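Long-range contacts in putative NADPH-dependent oxidoreductase (Desulfitobacterium hafniense DCB-2, PDB 3DB2), which is a putative oxidoreductase that probably binds NADP(H) through its Rossmann-fold domain and acts on a substrate not yet identified: residues 4-9 against 66-71; 30-35 against 50-55. All blocks are in the same frame, centred on the assembly; numbering follows the deposited sequence.

Interaction 1: residues 4-9 against 66-71; sequences NPVGVA and DVEMVI
Gly7 O is gripped by two backbone donors. Met69 N comes nearly along the C=O axis at 3.1 Å from Gly7 O. Glu68 N reaches the same Gly7 O at 2.7 Å, from above the carbonyl plane. Beyond this fork the strands pair in parallel. Ala9 N donates to Met69 O at 2.9 Å, and Ile71 N to Ala9 O at 2.8 Å.

The Glu68 side chain closes the near end. Its CG is anti to the carbonyl carbon (chi1 -50°), so the chain runs back along the first strand. Gly7 N donates to Glu68 OE2 at 3.2 Å, in a fairly straight bond (163° at the hydrogen) from above the carboxylate plane. OE2 also forms a salt bridge with Arg315, which probably stabilises the charged carboxylate. An alanine here would remove the acceptor of Gly7 N and the partner of Arg315, and would probably loosen the start of this strand pairing. Gly7 has no side chain for good reason: a CB would clash with Asp66 O.

Val6, Val8, Met69 and Ile71 form an apolar patch. The selenomethionine Met69 bends at chi3, bringing CE to 3.7 Å from Val8 CG1, and CE also meets Val6 CG1. The Ile71 and Val8 side chains cross obliquely, with Ile71 CD1 3.8 Å from Val8 CB. Ala9 CB, on the opposite face of the sheet, touches both methyls of Val67.

This is the pairing of the first and fourth strands in chain order of the Rossmann sheet. Helix 302-316 packs against the Val6, Met69 and Ile71 side chains. Strand 30-36 flanks 6-11 on one side, and strand 92-96 flanks 69-72 on the other.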
# COMPACT_ATOMS: atom_id res chain seq x y z
N ASN C 4 21.82 16.39 37.91
CA ASN C 4 20.76 16.09 38.88
C ASN C 4 19.62 15.42 38.14
O ASN C 4 19.22 15.99 37.12
CB ASN C 4 20.33 17.39 39.54
CG ASN C 4 19.62 17.26 40.86
OD1 ASN C 4 18.41 16.98 40.91
ND2 ASN C 4 20.37 17.47 41.95
N PRO C 5 19.13 14.27 38.56
CA PRO C 5 17.96 13.68 37.90
C PRO C 5 16.74 14.59 37.94
O PRO C 5 16.52 15.30 38.93
CB PRO C 5 17.65 12.43 38.73
CG PRO C 5 19.01 12.09 39.28
CD PRO C 5 19.64 13.40 39.63
N VAL C 6 15.96 14.58 36.87
CA VAL C 6 14.80 15.47 36.75
C VAL C 6 13.67 14.79 37.50
O VAL C 6 13.47 13.59 37.28
CB VAL C 6 14.38 15.76 35.30
CG1 VAL C 6 12.97 16.34 35.23
CG2 VAL C 6 15.33 16.71 34.60
N GLY C 7 12.96 15.54 38.34
CA GLY C 7 11.84 15.02 39.09
C GLY C 7 10.55 14.96 38.28
O GLY C 7 10.10 15.96 37.73
N VAL C 8 9.94 13.79 38.23
CA VAL C 8 8.76 13.61 37.37
C VAL C 8 7.58 13.12 38.16
O VAL C 8 7.75 12.47 39.21
CB VAL C 8 9.08 12.68 36.18
CG1 VAL C 8 10.28 13.25 35.42
CG2 VAL C 8 9.38 11.25 36.60
N ALA C 9 6.39 13.44 37.69
CA ALA C 9 5.13 12.95 38.27
C ALA C 9 4.31 12.29 37.16
O ALA C 9 4.25 12.86 36.08
CB ALA C 9 4.25 14.01 38.89
N ASP C 66 9.91 19.66 43.61
CA ASP C 66 10.80 18.68 43.00
C ASP C 66 10.07 17.97 41.86
O ASP C 66 10.64 17.15 41.15
CB ASP C 66 11.39 17.70 44.01
CG ASP C 66 10.41 17.05 44.96
OD1 ASP C 66 9.25 17.53 45.00
OD2 ASP C 66 10.80 16.08 45.65
N VAL C 67 8.80 18.30 41.63
CA VAL C 67 8.19 17.83 40.37
C VAL C 67 8.52 18.86 39.28
O VAL C 67 7.97 19.96 39.33
CB VAL C 67 6.69 17.59 40.49
CG1 VAL C 67 6.04 17.47 39.11
CG2 VAL C 67 6.47 16.32 41.28
N GLU C 68 9.41 18.48 38.37
CA GLU C 68 9.83 19.39 37.31
C GLU C 68 9.06 19.12 36.01
O GLU C 68 8.86 20.05 35.21
CB GLU C 68 11.34 19.30 37.06
CG GLU C 68 12.18 19.41 38.32
CD GLU C 68 13.66 19.37 38.02
OE1 GLU C 68 14.13 20.32 37.35
OE2 GLU C 68 14.34 18.41 38.45
N MSE C 69 8.68 17.87 35.82
CA MSE C 69 8.04 17.43 34.58
C MSE C 69 6.88 16.50 34.94
O MSE C 69 7.00 15.65 35.84
CB MSE C 69 9.01 16.58 33.74
CG MSE C 69 8.40 16.10 32.42
SE MSE C 69 9.27 14.51 31.69
CE MSE C 69 11.09 14.88 32.20
N VAL C 70 5.78 16.62 34.22
CA VAL C 70 4.69 15.65 34.34
C VAL C 70 4.65 14.74 33.11
O VAL C 70 4.95 15.14 31.99
CB VAL C 70 3.32 16.32 34.52
CG1 VAL C 70 3.27 17.11 35.84
CG2 VAL C 70 3.00 17.26 33.36
N ILE C 71 4.23 13.51 33.36
CA ILE C 71 4.10 12.46 32.34
C ILE C 71 2.63 12.10 32.26
O ILE C 71 2.09 11.38 33.13
CB ILE C 71 5.02 11.31 32.71
CG1 ILE C 71 6.51 11.75 32.71
CG2 ILE C 71 4.80 10.10 31.80
CD1 ILE C 71 7.45 10.74 33.29

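Interaction 2: residues 30-35 against 50-55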
# COMPACT_ATOMS: atom_id res chain seq x y z
N LEU C 30 16.19 10.58 35.55
CA LEU C 30 14.85 10.79 36.05
C LEU C 30 14.69 10.23 37.46
O LEU C 30 15.36 9.26 37.79
CB LEU C 30 13.83 10.07 35.16
CG LEU C 30 13.90 10.31 33.66
CD1 LEU C 30 13.01 9.38 32.86
CD2 LEU C 30 13.51 11.76 33.35
N LYS C 31 13.80 10.87 38.21
CA LYS C 31 13.35 10.45 39.53
C LYS C 31 11.83 10.56 39.63
O LYS C 31 11.27 11.66 39.60
CB LYS C 31 14.01 11.29 40.63
CG LYS C 31 13.37 11.25 41.99
CD LYS C 31 13.39 12.58 42.71
N LEU C 32 11.13 9.43 39.71
CA LEU C 32 9.69 9.48 39.95
C LEU C 32 9.41 9.86 41.41
O LEU C 32 9.74 9.07 42.30
CB LEU C 32 9.05 8.16 39.59
CG LEU C 32 7.56 7.88 39.56
CD1 LEU C 32 6.68 8.96 38.99
CD2 LEU C 32 7.32 6.61 38.74
N VAL C 33 8.81 11.02 41.59
CA VAL C 33 8.46 11.64 42.85
C VAL C 33 7.05 11.30 43.31
O VAL C 33 6.77 10.85 44.43
CB VAL C 33 8.53 13.19 42.72
CG1 VAL C 33 8.08 13.83 44.02
CG2 VAL C 33 9.91 13.68 42.34
N THR C 34 6.05 11.47 42.44
CA THR C 34 4.68 11.23 42.86
C THR C 34 3.84 10.84 41.65
O THR C 34 4.32 10.76 40.51
CB THR C 34 4.14 12.47 43.60
OG1 THR C 34 2.90 12.14 44.23
CG2 THR C 34 3.90 13.62 42.64
N CYS C 35 2.58 10.59 41.92
CA CYS C 35 1.58 10.21 40.94
C CYS C 35 0.20 10.71 41.35
O CYS C 35 -0.16 10.96 42.53
CB CYS C 35 1.64 8.70 40.75
SG CYS C 35 0.83 7.77 42.10
N TYR C 50 6.02 1.49 42.04
CA TYR C 50 7.22 2.25 41.67
C TYR C 50 7.76 2.97 42.88
O TYR C 50 8.77 3.67 42.88
CB TYR C 50 6.85 3.18 40.49
CG TYR C 50 6.37 2.35 39.31
CD1 TYR C 50 7.30 1.64 38.54
CD2 TYR C 50 5.04 2.25 38.95
CE1 TYR C 50 6.90 0.87 37.46
CE2 TYR C 50 4.64 1.49 37.87
CZ TYR C 50 5.58 0.79 37.13
OH TYR C 50 5.18 0.04 36.05
N ASN C 51 7.10 2.81 44.04
CA ASN C 51 7.60 3.47 45.24
C ASN C 51 7.79 4.98 45.14
O ASN C 51 8.86 5.58 45.32
CB ASN C 51 8.96 2.88 45.67
CG ASN C 51 8.88 2.81 47.20
OD1 ASN C 51 7.97 2.14 47.70
ND2 ASN C 51 9.79 3.51 47.86
N CYS C 52 6.72 5.69 44.83
CA CYS C 52 6.78 7.16 44.89
C CYS C 52 5.65 7.60 45.81
O CYS C 52 5.05 6.69 46.41
CB CYS C 52 6.66 7.72 43.49
SG CYS C 52 5.25 7.09 42.54
N ALA C 53 5.39 8.90 45.90
CA ALA C 53 4.23 9.42 46.58
C ALA C 53 3.00 9.31 45.68
O ALA C 53 3.02 9.06 44.48
CB ALA C 53 4.41 10.87 47.03
N GLY C 54 1.84 9.51 46.27
CA GLY C 54 0.56 9.64 45.58
C GLY C 54 -0.06 10.94 46.10
O GLY C 54 0.08 11.32 47.26
N ASP C 55 -0.75 11.67 45.23
CA ASP C 55 -1.35 12.92 45.70
C ASP C 55 -2.86 12.83 45.54
O ASP C 55 -3.36 12.35 44.52
CB ASP C 55 -0.70 14.06 44.95
CG ASP C 55 0.64 14.45 45.53
OD1 ASP C 55 0.66 14.73 46.74
OD2 ASP C 55 1.65 14.50 44.81
O HOH W 1 10.57 7.66 44.69
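Strand 30-36, helix 40-50 and strand 53-54 form a beta-alpha-beta unit of the Rossmann fold, and this contact closes it at the sheet edge. Two backbone bonds tie the short, weakly bonded strand 53-54 and its flank to 30-36. Ala53 N donates to Val33 O at 2.8 Å, in the carbonyl plane. Asp55 N meets Cys35 O at 2.9 Å, nearly along the C=O axis.

Asn51, with positive phi, ends the helix in a Schellman motif. Asn51 O and Leu32 O do not meet directly. One water donates to both carbonyls, 2.9 Å from Leu32 O.

Cys52 SG packs 3.9 Å from Leu32 CG. Leu32 CD2 touches Tyr50 CB, while the Tyr50 ring leads away and its OH is hydrogen-bonded to Asp22. Cys35 packs on Phe46 of helix 40-50.

The buried polar pair lies at the far end. Thr34 OG1 is anti to the backbone N (chi1 -169°), which turns the hydroxyl to residues 50-55. Asp55 OD2 also pairs with Arg64 in a salt bridge, so the carboxylate is probably ionised. Thr34 OG1 donates to Asp55 OD2 at 2.7 Å, from well above the carboxylate plane.

In the fold
Both interactions belong to one parallel sheet, in the order 53-54, 30-36, 6-11, 69-72. Interaction 1 joins 6-11 to 69-72, in the middle of the six-stranded sheet; interaction 2 joins 30-36 to 53-54, the outermost strand on that side within the chain. Their centres are about 9 Å apart. Strands 6-11 and 30-36 join them: Val8 N lies 2.9 Å from Lys31 O, and Val6 O lies 2.9 Å from Lys31 N, both probable hydrogen bonds. Ala9 CB packs on Thr34 O at 3.6 Å. Along the chain, interaction 2 is nested within the loop closed by interaction 1. Strand 6-11 leads into a GxGxxA-like turn at Gly12, Gly14 and Ala17, consistent with dinucleotide binding.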